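Side-chain contacts in enoyl-CoA hydratase/isomerase (Mycobacterium abscessus, PDB 3QXZ), which probably catalyses the hydration of enoyl-CoA thioesters or the shift of their double bond: residues A[9-14]-A[40-45]; A[15-20]-A[192-197]; A[134-137]-A[141-144]. One frame throughout, in Å; residues are numbered along the deposited sequence.

Contact 1 (A[9-14]-A[40-45]); sequences LHEEIR and GAAYQR. With EDO (1,2-ethanediol), chain I.
In the crotonase fold, strand 8-14, an edge strand of the main sheet within the chain, and helix 33-48 are joined here by a bidentate salt bridge between Glu11 and Arg45, set beside a small apolar contact. Glu11 keeps its CG anti to the backbone N (chi1 -179°) and continues extended, which carries the carboxylate straight out from the strand toward the helix. Arg45 reaches it from the opposite direction, and a bend at chi3 turns its guanidinium to present NH1 and NH2 end-on. Each nitrogen takes one oxygen: NH2 of Arg45 lies 2.6 Å from OE1 of Glu11, and NH1 of Arg45 lies 2.8 Å from OE2 of Glu11. Both oxygens use their syn lone pairs, and the two planes are only 23° apart, so the paired bonds should restrict rotation of either flat group. Arg45 is exposed, so the ion pair lies on the solvent side of the apolar contact.

Beside the bridge, Ala42 points its methyl at the strand. CD2 of Leu9 packs against CB of Ala42 at 3.9 Å, and OE1 of Glu11 passes 4.1 Å from that same CB. Leu20 of the adjoining strand 17-23 touches both Glu11 and Ala42, while Leu35 and Gln38 of helix 33-48 also border Leu9. Gln44 carries a 1,2-ethanediol, probably from the crystallisation liquor: OE1 of Gln44 accepts a hydrogen bond from O1 of the diol at 2.8 Å, and NE2 of Gln44 donates to O2 of the diol at 2.9 Å.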
ATOM      1  N   LEU A   9      -7.160 -23.259 -22.762  1.00 18.10           N
ATOM      2  CA  LEU A   9      -6.475 -21.981 -22.914  1.00 17.58           C
ATOM      3  C   LEU A   9      -6.361 -21.656 -24.394  1.00 17.58           C
ATOM      4  O   LEU A   9      -5.731 -22.410 -25.154  1.00 18.93           O
ATOM      5  CB  LEU A   9      -5.083 -22.041 -22.283  1.00 17.07           C
ATOM      6  CG  LEU A   9      -4.282 -20.744 -22.223  1.00 16.72           C
ATOM      7  CD1 LEU A   9      -4.988 -19.723 -21.341  1.00 17.16           C
ATOM      8  CD2 LEU A   9      -2.890 -21.020 -21.713  1.00 16.62           C
ATOM      9  N   HIS A  10      -6.971 -20.549 -24.806  1.00 16.98           N
ATOM     10  CA  HIS A  10      -6.861 -20.086 -26.190  1.00 17.55           C
ATOM     11  C   HIS A  10      -5.837 -18.960 -26.275  1.00 17.53           C
ATOM     12  O   HIS A  10      -5.630 -18.217 -25.310  1.00 17.14           O
ATOM     13  CB  HIS A  10      -8.221 -19.632 -26.729  1.00 17.67           C
ATOM     14  CG  HIS A  10      -9.237 -20.735 -26.819  1.00 20.42           C
ATOM     15  ND1 HIS A  10     -10.554 -20.501 -27.149  1.00 22.96           N
ATOM     16  CD2 HIS A  10      -9.132 -22.073 -26.620  1.00 21.97           C
ATOM     17  CE1 HIS A  10     -11.213 -21.647 -27.161  1.00 22.48           C
ATOM     18  NE2 HIS A  10     -10.378 -22.617 -26.835  1.00 23.27           N
ATOM     19  N   GLU A  11      -5.192 -18.837 -27.427  1.00 17.27           N
ATOM     20  CA  GLU A  11      -4.145 -17.851 -27.648  1.00 18.07           C
ATOM     21  C   GLU A  11      -4.236 -17.244 -29.040  1.00 19.14           C
ATOM     22  O   GLU A  11      -4.414 -17.960 -30.041  1.00 20.55           O
ATOM     23  CB  GLU A  11      -2.768 -18.484 -27.436  1.00 17.80           C
ATOM     24  CG  GLU A  11      -1.608 -17.511 -27.630  1.00 20.44           C
ATOM     25  CD  GLU A  11      -0.273 -18.181 -27.454  1.00 21.79           C
ATOM     26  OE1 GLU A  11      -0.074 -18.866 -26.431  1.00 24.70           O
ATOM     27  OE2 GLU A  11       0.576 -18.042 -28.357  1.00 24.33           O
ATOM     28  N   GLU A  12      -4.123 -15.925 -29.100  1.00 18.85           N
ATOM     29  CA  GLU A  12      -4.073 -15.195 -30.372  1.00 19.91           C
ATOM     30  C   GLU A  12      -3.069 -14.069 -30.246  1.00 19.50           C
ATOM     31  O   GLU A  12      -3.139 -13.300 -29.283  1.00 18.99           O
ATOM     32  CB  GLU A  12      -5.453 -14.624 -30.709  1.00 21.08           C
ATOM     33  CG  GLU A  12      -5.544 -13.935 -32.071  1.00 25.53           C
ATOM     34  CD  GLU A  12      -6.896 -13.263 -32.281  1.00 31.85           C
ATOM     35  OE1 GLU A  12      -7.935 -13.900 -31.986  1.00 33.98           O
ATOM     36  OE2 GLU A  12      -6.916 -12.099 -32.732  1.00 34.60           O
ATOM     37  N   ILE A  13      -2.147 -13.960 -31.198  1.00 18.95           N
ATOM     38  CA  ILE A  13      -1.148 -12.899 -31.207  1.00 18.80           C
ATOM     39  C   ILE A  13      -1.353 -12.047 -32.441  1.00 19.37           C
ATOM     40  O   ILE A  13      -1.375 -12.576 -33.562  1.00 20.06           O
ATOM     41  CB  ILE A  13       0.287 -13.443 -31.220  1.00 18.70           C
ATOM     42  CG1 ILE A  13       0.489 -14.483 -30.112  1.00 17.51           C
ATOM     43  CG2 ILE A  13       1.300 -12.268 -31.138  1.00 18.47           C
ATOM     44  CD1 ILE A  13       1.842 -15.183 -30.161  1.00 20.70           C
ATOM     45  N   ARG A  14      -1.512 -10.745 -32.246  1.00 19.10           N
ATOM     46  CA  ARG A  14      -1.669  -9.813 -33.357  1.00 20.37           C
ATOM     47  C   ARG A  14      -1.078  -8.457 -33.004  1.00 19.80           C
ATOM     48  O   ARG A  14      -1.353  -7.906 -31.933  1.00 18.63           O
ATOM     49  CB  ARG A  14      -3.146  -9.680 -33.751  1.00 21.71           C
ATOM     50  N   GLY A  40       1.073 -21.304 -17.317  1.00 13.20           N
ATOM     51  CA  GLY A  40       2.473 -21.070 -16.995  1.00 13.81           C
ATOM     52  C   GLY A  40       3.354 -21.237 -18.222  1.00 14.46           C
ATOM     53  O   GLY A  40       4.233 -20.415 -18.487  1.00 14.52           O
ATOM     54  N   ALA A  41       3.110 -22.305 -18.989  1.00 14.91           N
ATOM     55  CA  ALA A  41       3.891 -22.559 -20.204  1.00 15.06           C
ATOM     56  C   ALA A  41       3.714 -21.442 -21.219  1.00 14.96           C
ATOM     57  O   ALA A  41       4.681 -21.043 -21.860  1.00 15.01           O
ATOM     58  CB  ALA A  41       3.502 -23.904 -20.821  1.00 16.44           C
ATOM     59  N   ALA A  42       2.487 -20.938 -21.353  1.00 13.99           N
ATOM     60  CA  ALA A  42       2.200 -19.845 -22.286  1.00 14.45           C
ATOM     61  C   ALA A  42       2.881 -18.554 -21.834  1.00 14.29           C
ATOM     62  O   ALA A  42       3.472 -17.853 -22.650  1.00 14.07           O
ATOM     63  CB  ALA A  42       0.702 -19.624 -22.443  1.00 14.82           C
ATOM     64  N   TYR A  43       2.809 -18.233 -20.544  1.00 13.10           N
ATOM     65  CA  TYR A  43       3.528 -17.062 -20.022  1.00 12.81           C
ATOM     66  C   TYR A  43       5.013 -17.129 -20.391  1.00 13.09           C
ATOM     67  O   TYR A  43       5.591 -16.144 -20.838  1.00 12.64           O
ATOM     68  CB  TYR A  43       3.386 -16.959 -18.507  1.00 13.00           C
ATOM     69  CG  TYR A  43       2.128 -16.291 -18.026  1.00 12.07           C
ATOM     70  CD1 TYR A  43       1.455 -15.347 -18.803  1.00 14.54           C
ATOM     71  CD2 TYR A  43       1.626 -16.586 -16.769  1.00 13.90           C
ATOM     72  CE1 TYR A  43       0.315 -14.703 -18.326  1.00 14.70           C
ATOM     73  CE2 TYR A  43       0.467 -15.957 -16.289  1.00 13.12           C
ATOM     74  CZ  TYR A  43      -0.179 -15.030 -17.086  1.00 12.94           C
ATOM     75  OH  TYR A  43      -1.303 -14.374 -16.621  1.00 14.54           O
ATOM     76  N   GLN A  44       5.644 -18.285 -20.189  1.00 13.83           N
ATOM     77  CA  GLN A  44       7.073 -18.394 -20.453  1.00 14.92           C
ATOM     78  C   GLN A  44       7.398 -18.216 -21.943  1.00 15.12           C
ATOM     79  O   GLN A  44       8.304 -17.455 -22.315  1.00 14.88           O
ATOM     80  CB  GLN A  44       7.639 -19.722 -19.943  1.00 15.36           C
ATOM     81  CG  GLN A  44       9.175 -19.788 -20.091  1.00 19.00           C
ATOM     82  CD  GLN A  44       9.863 -18.740 -19.233  1.00 23.29           C
ATOM     83  OE1 GLN A  44       9.841 -18.820 -18.003  1.00 25.55           O
ATOM     84  NE2 GLN A  44      10.474 -17.737 -19.881  1.00 25.05           N
ATOM     85  N   ARG A  45       6.641 -18.889 -22.804  1.00 14.94           N
ATOM     86  CA  ARG A  45       6.882 -18.817 -24.242  1.00 15.33           C
ATOM     87  C   ARG A  45       6.639 -17.400 -24.760  1.00 14.80           C
ATOM     88  O   ARG A  45       7.431 -16.881 -25.549  1.00 15.63           O
ATOM     89  CB  ARG A  45       5.995 -19.840 -24.965  1.00 16.43           C
ATOM     90  CG  ARG A  45       6.051 -19.734 -26.477  1.00 18.87           C
ATOM     91  CD  ARG A  45       5.268 -20.860 -27.151  1.00 23.52           C
ATOM     92  NE  ARG A  45       3.966 -21.074 -26.525  1.00 25.32           N
ATOM     93  CZ  ARG A  45       2.898 -20.298 -26.703  1.00 25.82           C
ATOM     94  NH1 ARG A  45       2.958 -19.230 -27.502  1.00 28.03           N
ATOM     95  NH2 ARG A  45       1.769 -20.592 -26.067  1.00 27.10           N
TER
HETATM   96  C1  EDO I 267      10.225 -15.862 -16.089  1.00 25.80           C
HETATM   97  O1  EDO I 267      10.823 -17.162 -16.003  1.00 29.89           O
HETATM   98  C2  EDO I 267      11.058 -14.968 -16.999  1.00 26.12           C
HETATM   99  O2  EDO I 267      10.785 -15.283 -18.373  1.00 22.37           O

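Contact 2 (A[15-20]-A[192-197])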
ATOM      1  N   ASP A  15      -0.249  -7.937 -33.907  1.00 19.87           N
ATOM      2  CA  ASP A  15       0.332  -6.596 -33.791  1.00 20.10           C
ATOM      3  C   ASP A  15       0.976  -6.353 -32.422  1.00 18.91           C
ATOM      4  O   ASP A  15       0.767  -5.323 -31.802  1.00 19.34           O
ATOM      5  CB  ASP A  15      -0.715  -5.514 -34.104  1.00 21.45           C
ATOM      6  CG  ASP A  15      -1.313  -5.662 -35.498  1.00 25.88           C
ATOM      7  OD1 ASP A  15      -0.608  -6.154 -36.404  1.00 30.18           O
ATOM      8  OD2 ASP A  15      -2.496  -5.302 -35.676  1.00 30.46           O
ATOM      9  N   GLY A  16       1.751  -7.330 -31.967  1.00 18.28           N
ATOM     10  CA  GLY A  16       2.511  -7.184 -30.738  1.00 16.74           C
ATOM     11  C   GLY A  16       1.778  -7.512 -29.449  1.00 15.25           C
ATOM     12  O   GLY A  16       2.390  -7.448 -28.393  1.00 13.89           O
ATOM     13  N   VAL A  17       0.489  -7.856 -29.532  1.00 14.32           N
ATOM     14  CA  VAL A  17      -0.317  -8.143 -28.344  1.00 13.56           C
ATOM     15  C   VAL A  17      -0.807  -9.588 -28.390  1.00 13.86           C
ATOM     16  O   VAL A  17      -1.431 -10.019 -29.372  1.00 14.72           O
ATOM     17  CB  VAL A  17      -1.489  -7.136 -28.182  1.00 12.59           C
ATOM     18  CG1 VAL A  17      -2.382  -7.509 -26.978  1.00 13.59           C
ATOM     19  CG2 VAL A  17      -0.958  -5.699 -28.069  1.00 14.58           C
ATOM     20  N   ALA A  18      -0.496 -10.345 -27.335  1.00 12.96           N
ATOM     21  CA  ALA A  18      -0.982 -11.709 -27.182  1.00 13.54           C
ATOM     22  C   ALA A  18      -2.182 -11.722 -26.253  1.00 13.57           C
ATOM     23  O   ALA A  18      -2.118 -11.168 -25.150  1.00 13.81           O
ATOM     24  CB  ALA A  18       0.119 -12.632 -26.637  1.00 13.44           C
ATOM     25  N   VAL A  19      -3.273 -12.337 -26.687  1.00 13.80           N
ATOM     26  CA  VAL A  19      -4.452 -12.493 -25.849  1.00 13.82           C
ATOM     27  C   VAL A  19      -4.598 -13.963 -25.493  1.00 13.71           C
ATOM     28  O   VAL A  19      -4.692 -14.832 -26.382  1.00 14.82           O
ATOM     29  CB  VAL A  19      -5.752 -11.968 -26.545  1.00 13.72           C
ATOM     30  CG1 VAL A  19      -6.950 -12.132 -25.615  1.00 15.31           C
ATOM     31  CG2 VAL A  19      -5.592 -10.508 -26.941  1.00 15.36           C
ATOM     32  N   LEU A  20      -4.585 -14.246 -24.190  1.00 12.79           N
ATOM     33  CA  LEU A  20      -4.873 -15.554 -23.632  1.00 13.11           C
ATOM     34  C   LEU A  20      -6.278 -15.567 -23.067  1.00 13.41           C
ATOM     35  O   LEU A  20      -6.630 -14.693 -22.247  1.00 13.75           O
ATOM     36  CB  LEU A  20      -3.879 -15.893 -22.530  1.00 12.66           C
ATOM     37  CG  LEU A  20      -2.422 -16.065 -22.954  1.00 12.75           C
ATOM     38  CD1 LEU A  20      -1.561 -16.214 -21.736  1.00 13.51           C
ATOM     39  CD2 LEU A  20      -2.270 -17.301 -23.867  1.00 13.92           C
ATOM     40  N   ALA A 192     -11.023  -2.111 -23.549  1.00 12.77           N
ATOM     41  CA  ALA A 192     -10.180  -1.153 -22.833  1.00 12.77           C
ATOM     42  C   ALA A 192      -8.784  -1.732 -22.586  1.00 11.66           C
ATOM     43  O   ALA A 192      -7.779  -1.038 -22.739  1.00 11.80           O
ATOM     44  CB  ALA A 192     -10.822  -0.733 -21.510  1.00 12.83           C
ATOM     45  N   ALA A 193      -8.720  -3.006 -22.215  1.00 11.80           N
ATOM     46  CA  ALA A 193      -7.436  -3.664 -21.998  1.00 11.58           C
ATOM     47  C   ALA A 193      -6.602  -3.695 -23.293  1.00 11.65           C
ATOM     48  O   ALA A 193      -5.390  -3.436 -23.280  1.00 11.19           O
ATOM     49  CB  ALA A 193      -7.646  -5.066 -21.441  1.00 12.18           C
ATOM     50  N   LEU A 194      -7.260  -3.980 -24.414  1.00 11.57           N
ATOM     51  CA  LEU A 194      -6.590  -4.012 -25.722  1.00 12.26           C
ATOM     52  C   LEU A 194      -6.092  -2.628 -26.150  1.00 11.80           C
ATOM     53  O   LEU A 194      -4.982  -2.506 -26.684  1.00 12.74           O
ATOM     54  CB  LEU A 194      -7.486  -4.650 -26.807  1.00 13.26           C
ATOM     55  CG  LEU A 194      -7.758  -6.139 -26.603  1.00 14.52           C
ATOM     56  CD1 LEU A 194      -8.822  -6.650 -27.550  1.00 16.81           C
ATOM     57  CD2 LEU A 194      -6.499  -6.949 -26.754  1.00 18.63           C
ATOM     58  N   ARG A 195      -6.874  -1.578 -25.899  1.00 12.32           N
ATOM     59  CA  ARG A 195      -6.403  -0.226 -26.227  1.00 13.12           C
ATOM     60  C   ARG A 195      -5.146   0.106 -25.420  1.00 12.64           C
ATOM     61  O   ARG A 195      -4.183   0.690 -25.951  1.00 12.66           O
ATOM     62  CB  ARG A 195      -7.496   0.825 -25.994  1.00 14.06           C
ATOM     63  CG  ARG A 195      -8.564   0.849 -27.116  1.00 17.61           C
ATOM     64  CD  ARG A 195      -9.526   2.043 -27.010  1.00 22.46           C
ATOM     65  NE  ARG A 195     -10.258   2.083 -25.740  1.00 24.15           N
ATOM     66  CZ  ARG A 195     -11.356   1.375 -25.469  1.00 24.86           C
ATOM     67  NH1 ARG A 195     -11.880   0.563 -26.381  1.00 26.21           N
ATOM     68  NH2 ARG A 195     -11.930   1.487 -24.279  1.00 24.61           N
ATOM     69  N   MET A 196      -5.147  -0.268 -24.137  1.00 11.99           N
ATOM     70  CA  MET A 196      -3.986  -0.036 -23.293  1.00 11.35           C
ATOM     71  C   MET A 196      -2.785  -0.852 -23.776  1.00 10.22           C
ATOM     72  O   MET A 196      -1.669  -0.336 -23.838  1.00 10.71           O
ATOM     73  CB  MET A 196      -4.340  -0.376 -21.848  1.00 11.12           C
ATOM     74  CG  MET A 196      -3.218  -0.070 -20.857  1.00 10.49           C
ATOM     75  SD  MET A 196      -3.632  -0.524 -19.171  1.00 14.19           S
ATOM     76  CE  MET A 196      -4.797   0.756 -18.744  1.00 16.01           C
ATOM     77  N   ALA A 197      -3.024  -2.114 -24.125  1.00  9.98           N
ATOM     78  CA  ALA A 197      -1.966  -2.983 -24.620  1.00 10.50           C
ATOM     79  C   ALA A 197      -1.355  -2.474 -25.915  1.00 11.57           C
ATOM     80  O   ALA A 197      -0.131  -2.473 -26.056  1.00 11.85           O
ATOM     81  CB  ALA A 197      -2.484  -4.420 -24.805  1.00 10.55           C
TER
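Val17 and Val19 share one rotamer, with CG1 anti to the backbone N (chi1 176° in Val17) and CG2 beside it, and from this setting their methyls meet Leu194 and Ala197 of helix 186-203. Val17 straddles Ala197: both CG1 and CG2 of Val17 lie 3.8 Å from CB of Ala197. Leu194 does not start out aimed at the strand, but chi1 of -67° sets its CG beside the backbone N, and with chi2 near 180° the CD2 branch is the one that reaches the strand. There CD2 of Leu194 comes within 3.7 Å of CG2 of Val19, the two side chains meeting at about a right angle, and the same methyl is 4.2 Å from CG1 of Val17. CD2 thus bridges two residues that lie on one face of the strand, in a purely apolar contact.

The helix segment runs roughly antiparallel to the strand, at 152°, with the axes 9.8 Å apart, and covers this face of the central sheet of the crotonase fold. Ala197 also rests on Val54 and Val56 of strand 54-59, and Ala193 on Ile102 and Ala104 of strand 101-105. On the other face, Ala18 and Leu20 pack against helix 33-48, leaving strand 17-23 between two helices.

Contact 3 (A[134-137]-A[141-144]); sequences PQVR and APDA
NE2 of Gln135 donates a hydrogen bond to OD2 of Asp143 at 3.0 Å, tying together two parts of the loop that runs from strand 131-132 to helix 146-149. The bond is nearly straight, 166° at the hydrogen, and OD2 lies in the amide plane of Gln135. At the acceptor the donor stands above the carboxylate plane, and the amide and carboxylate planes are 64° apart. The bend of Gln135 at chi2 (88°) brings the amide round to this position. Asp143 has a second hold through OD1, which is hydrogen-bonded to OG1 of Thr115, so both of its oxygens have partners in this buried contact.

The aliphatic part of Gln135 packs over the backbone of the other segment, its CB and CG each 3.3 Å from the carbonyl O of Ala141. Next to it, CG1 of Val136 meets the ring at CD of Pro142, 4.0 Å away.

Thr115 belongs to helix 112-117, which flanks the Asp143 end and whose Ile112 also touches Asp143. Val136, Ala141 and Pro142 pack on Thr212 of the third subunit, in its helix 206-222, placing the loop at a subunit interface of the trimer.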
ATOM      1  N   PRO A 134     -12.660 -16.866  -1.370  1.00  8.51           N
ATOM      2  CA  PRO A 134     -13.414 -17.456  -0.261  1.00  8.53           C
ATOM      3  C   PRO A 134     -12.849 -18.760   0.265  1.00  8.10           C
ATOM      4  O   PRO A 134     -13.553 -19.466   0.988  1.00  8.83           O
ATOM      5  CB  PRO A 134     -14.783 -17.690  -0.892  1.00 10.17           C
ATOM      6  CG  PRO A 134     -14.447 -18.114  -2.302  1.00 10.90           C
ATOM      7  CD  PRO A 134     -13.191 -17.310  -2.678  1.00  9.40           C
ATOM      8  N   GLN A 135     -11.598 -19.068  -0.063  1.00  7.77           N
ATOM      9  CA  GLN A 135     -10.990 -20.358   0.313  1.00  8.28           C
ATOM     10  C   GLN A 135     -11.162 -20.715   1.797  1.00  8.27           C
ATOM     11  O   GLN A 135     -11.398 -21.881   2.129  1.00  8.57           O
ATOM     12  CB  GLN A 135      -9.501 -20.322  -0.031  1.00  8.42           C
ATOM     13  CG  GLN A 135      -9.155 -20.569  -1.521  1.00  8.66           C
ATOM     14  CD  GLN A 135      -9.146 -19.304  -2.381  1.00 10.14           C
ATOM     15  OE1 GLN A 135      -9.934 -18.376  -2.176  1.00  9.38           O
ATOM     16  NE2 GLN A 135      -8.236 -19.262  -3.352  1.00 10.50           N
ATOM     17  N   VAL A 136     -11.016 -19.740   2.700  1.00  7.71           N
ATOM     18  CA  VAL A 136     -11.129 -20.070   4.145  1.00  7.40           C
ATOM     19  C   VAL A 136     -12.525 -20.543   4.546  1.00  7.67           C
ATOM     20  O   VAL A 136     -12.663 -21.257   5.541  1.00  7.81           O
ATOM     21  CB  VAL A 136     -10.703 -18.903   5.086  1.00  7.16           C
ATOM     22  CG1 VAL A 136      -9.220 -18.535   4.883  1.00  7.77           C
ATOM     23  CG2 VAL A 136     -11.635 -17.681   4.916  1.00  7.19           C
ATOM     24  N   ARG A 137     -13.550 -20.188   3.754  1.00  8.10           N
ATOM     25  CA  ARG A 137     -14.925 -20.658   4.004  1.00  8.33           C
ATOM     26  C   ARG A 137     -15.115 -22.108   3.588  1.00  9.14           C
ATOM     27  O   ARG A 137     -16.142 -22.711   3.925  1.00  9.85           O
ATOM     28  CB  ARG A 137     -15.933 -19.747   3.292  1.00  8.53           C
ATOM     29  CG  ARG A 137     -15.832 -18.277   3.693  1.00  9.23           C
ATOM     30  CD  ARG A 137     -16.797 -17.397   2.911  1.00 10.11           C
ATOM     31  NE  ARG A 137     -18.165 -17.383   3.438  1.00 10.94           N
ATOM     32  CZ  ARG A 137     -18.591 -16.609   4.436  1.00 11.70           C
ATOM     33  NH1 ARG A 137     -17.759 -15.815   5.104  1.00 12.43           N
ATOM     34  NH2 ARG A 137     -19.879 -16.634   4.801  1.00 11.52           N
ATOM     35  N   ALA A 141      -7.210 -22.276   2.189  1.00  8.32           N
ATOM     36  CA  ALA A 141      -6.668 -20.949   2.480  1.00  8.01           C
ATOM     37  C   ALA A 141      -6.336 -20.292   1.171  1.00  7.94           C
ATOM     38  O   ALA A 141      -6.309 -20.948   0.136  1.00  8.66           O
ATOM     39  CB  ALA A 141      -5.439 -21.054   3.366  1.00  8.07           C
ATOM     40  N   PRO A 142      -6.080 -18.971   1.185  1.00  6.90           N
ATOM     41  CA  PRO A 142      -5.733 -18.297  -0.075  1.00  7.20           C
ATOM     42  C   PRO A 142      -4.474 -18.908  -0.683  1.00  7.00           C
ATOM     43  O   PRO A 142      -3.609 -19.438   0.027  1.00  7.88           O
ATOM     44  CB  PRO A 142      -5.504 -16.830   0.357  1.00  6.98           C
ATOM     45  CG  PRO A 142      -6.332 -16.685   1.641  1.00  7.47           C
ATOM     46  CD  PRO A 142      -6.163 -18.032   2.324  1.00  7.25           C
ATOM     47  N   ASP A 143      -4.404 -18.842  -2.002  1.00  7.42           N
ATOM     48  CA  ASP A 143      -3.385 -19.520  -2.784  1.00  8.12           C
ATOM     49  C   ASP A 143      -2.758 -18.550  -3.789  1.00  7.67           C
ATOM     50  O   ASP A 143      -3.092 -17.356  -3.846  1.00  7.76           O
ATOM     51  CB  ASP A 143      -4.012 -20.774  -3.455  1.00  8.76           C
ATOM     52  CG  ASP A 143      -5.325 -20.457  -4.143  1.00  9.18           C
ATOM     53  OD1 ASP A 143      -5.502 -19.333  -4.632  1.00  9.46           O
ATOM     54  OD2 ASP A 143      -6.208 -21.347  -4.183  1.00 11.78           O
ATOM     55  N   ALA A 144      -1.837 -19.102  -4.571  1.00  7.92           N
ATOM     56  CA  ALA A 144      -1.147 -18.379  -5.648  1.00  7.64           C
ATOM     57  C   ALA A 144      -0.613 -17.026  -5.168  1.00  6.85           C
ATOM     58  O   ALA A 144      -0.762 -16.001  -5.844  1.00  7.17           O
ATOM     59  CB  ALA A 144      -2.069 -18.198  -6.841  1.00  9.13           C
TER

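Contacts 1 and 2 are neighbours in one layered unit of the chain: strands 8-14 and 17-23 lie side by side in the main sheet, with helix 33-48 on one face and helix 186-203 on the other. Their centres are 13 Å apart, and the backbones join where O of Glu12 lies 2.8 Å from N of Val19, a probable hydrogen bond. A bound potassium ion lies about 9 Å from the Arg45 side chain, and one lies about 11 Å from that of Val17. Contact 3 is remote, its centre 26 Å from that of contact 1 and 30 Å from that of contact 2; a 1,2-ethanediol, probably from the crystallisation liquor, lies about 3 Å from the Gln135 side chain and may mark a pocket.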